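Local atomic coordinates of nucleoside-triphosphatase THEP1 (Aquifex aeolicus, PDB entry 1YE8), a protein that hydrolyses ATP, GTP, CTP, TTP and UTP to the diphosphate and phosphate, but has no kinase activity. Residues D166-L169 / E170-L173. Numbering follows the deposited sequence.
Sequences DVIL and EDIL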
loop_
_atom_site.group_PDB
_atom_site.type_symbol
_atom_site.label_atom_id
_atom_site.label_comp_id
_atom_site.label_asym_id
_atom_site.label_seq_id
_atom_site.Cartn_x
_atom_site.Cartn_y
_atom_site.Cartn_z
ATOM N N ASP A 166 13.552 -13.319 -1.974
ATOM C CA ASP A 166 13.308 -14.545 -1.221
ATOM C C ASP A 166 13.969 -14.549 0.152
ATOM O O ASP A 166 13.795 -15.494 0.916
ATOM C CB ASP A 166 13.761 -15.759 -2.039
ATOM C CG ASP A 166 12.995 -15.899 -3.353
ATOM O OD1 ASP A 166 11.746 -15.792 -3.338
ATOM O OD2 ASP A 166 13.558 -16.115 -4.447
ATOM N N VAL A 167 14.693 -13.482 0.472
ATOM C CA VAL A 167 15.391 -13.374 1.760
ATOM C C VAL A 167 14.910 -12.182 2.605
ATOM O O VAL A 167 15.030 -12.185 3.835
ATOM C CB VAL A 167 16.954 -13.376 1.582
ATOM C CG1 VAL A 167 17.395 -12.367 0.540
ATOM C CG2 VAL A 167 17.685 -13.123 2.899
ATOM N N ILE A 168 14.329 -11.180 1.955
ATOM C CA ILE A 168 14.024 -9.916 2.634
ATOM C C ILE A 168 12.921 -9.980 3.714
ATOM O O ILE A 168 12.913 -9.168 4.639
ATOM C CB ILE A 168 13.734 -8.807 1.585
ATOM C CG1 ILE A 168 13.839 -7.416 2.221
ATOM C CG2 ILE A 168 12.382 -9.034 0.910
ATOM C CD1 ILE A 168 15.266 -6.890 2.378
ATOM N N LEU A 169 12.013 -10.947 3.601
ATOM C CA LEU A 169 10.901 -11.054 4.548
ATOM C C LEU A 169 11.307 -11.046 6.029
ATOM O O LEU A 169 10.724 -10.316 6.817
ATOM C CB LEU A 169 10.002 -12.255 4.219
ATOM C CG LEU A 169 8.784 -12.509 5.113
ATOM C CD1 LEU A 169 7.815 -11.316 5.054
ATOM C CD2 LEU A 169 8.079 -13.776 4.683
ATOM N N GLU A 170 12.309 -11.847 6.404
ATOM C CA GLU A 170 12.718 -11.946 7.807
ATOM C C GLU A 170 13.348 -10.662 8.374
ATOM O O GLU A 170 13.156 -10.330 9.561
ATOM C CB GLU A 170 13.638 -13.158 8.033
ATOM C CG GLU A 170 12.960 -14.519 7.865
ATOM C CD GLU A 170 11.699 -14.722 8.705
ATOM O OE1 GLU A 170 11.530 -14.083 9.774
ATOM O OE2 GLU A 170 10.876 -15.558 8.294
ATOM N N ASP A 171 14.094 -9.947 7.533
ATOM C CA ASP A 171 14.639 -8.643 7.903
ATOM C C ASP A 171 13.489 -7.711 8.315
ATOM O O ASP A 171 13.530 -7.075 9.381
ATOM C CB ASP A 171 15.448 -8.044 6.740
ATOM C CG ASP A 171 16.598 -8.941 6.295
ATOM O OD1 ASP A 171 17.078 -9.759 7.109
ATOM O OD2 ASP A 171 17.081 -8.908 5.140
ATOM N N ILE A 172 12.461 -7.668 7.462
ATOM C CA ILE A 172 11.271 -6.848 7.697
ATOM C C ILE A 172 10.550 -7.279 8.976
ATOM O O ILE A 172 10.259 -6.445 9.841
ATOM C CB ILE A 172 10.320 -6.907 6.460
ATOM C CG1 ILE A 172 10.979 -6.218 5.255
ATOM C CG2 ILE A 172 8.953 -6.265 6.781
ATOM C CD1 ILE A 172 10.215 -6.403 3.937
ATOM N N LEU A 173 10.288 -8.582 9.102
ATOM C CA LEU A 173 9.537 -9.089 10.257
ATOM C C LEU A 173 10.252 -8.903 11.599
ATOM O O LEU A 173 9.600 -8.637 12.604
ATOM C CB LEU A 173 9.090 -10.539 10.045
ATOM C CG LEU A 173 8.054 -10.736 8.928
ATOM C CD1 LEU A 173 7.781 -12.213 8.759
ATOM C CD2 LEU A 173 6.743 -9.989 9.192
#
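The D171 carboxylate turns one face toward the carbonyl oxygens of V167 and I168, with I168 O 4.0 Å from D171 CG, while the methyl CD1 of I168 approaches OD2 (3.9 Å) rather than standing over that face. An aspartate suits this exposed place in the first turns of the helix, where its charge would probably interact favourably with the helix dipole. The E170 carboxylate is shared between two arginines: OE2 forms a salt bridge with R23 and OE1 one with R178, tying the helix to helix 13-24 and to the chain end.

Two i to i+4 backbone bonds build the turn that carries these groups. I172 N donates to I168 O at 3.2 Å, and L173 N to L169 O at 2.9 Å. This is the start of helix 168-175, which in this RecA-like P-loop NTPase packs beside strand 156-159, an outermost strand of the parallel sheet, and helix 13-24, which follows the P-loop.

The same spacing sets I168 and I172 on one face of the helix, where branched apolar chains suit the packing on I158; I168 CG1 meets I172 CD1 at 4.1 Å. L169 and L173 likewise suit the side toward helix 13-24. L169 swings CG anti to its own N (chi1 -180°), which brings CG to 3.8 Å from L173 CD1; L169 also packs on I20 and R23. With an alanine here, L173 CD1 would probably lose the CG and CD1 it packs on, and a gap would open against I20. L173 CG also lies 3.4 Å from L169 O, beside the oxygen that its own amide binds.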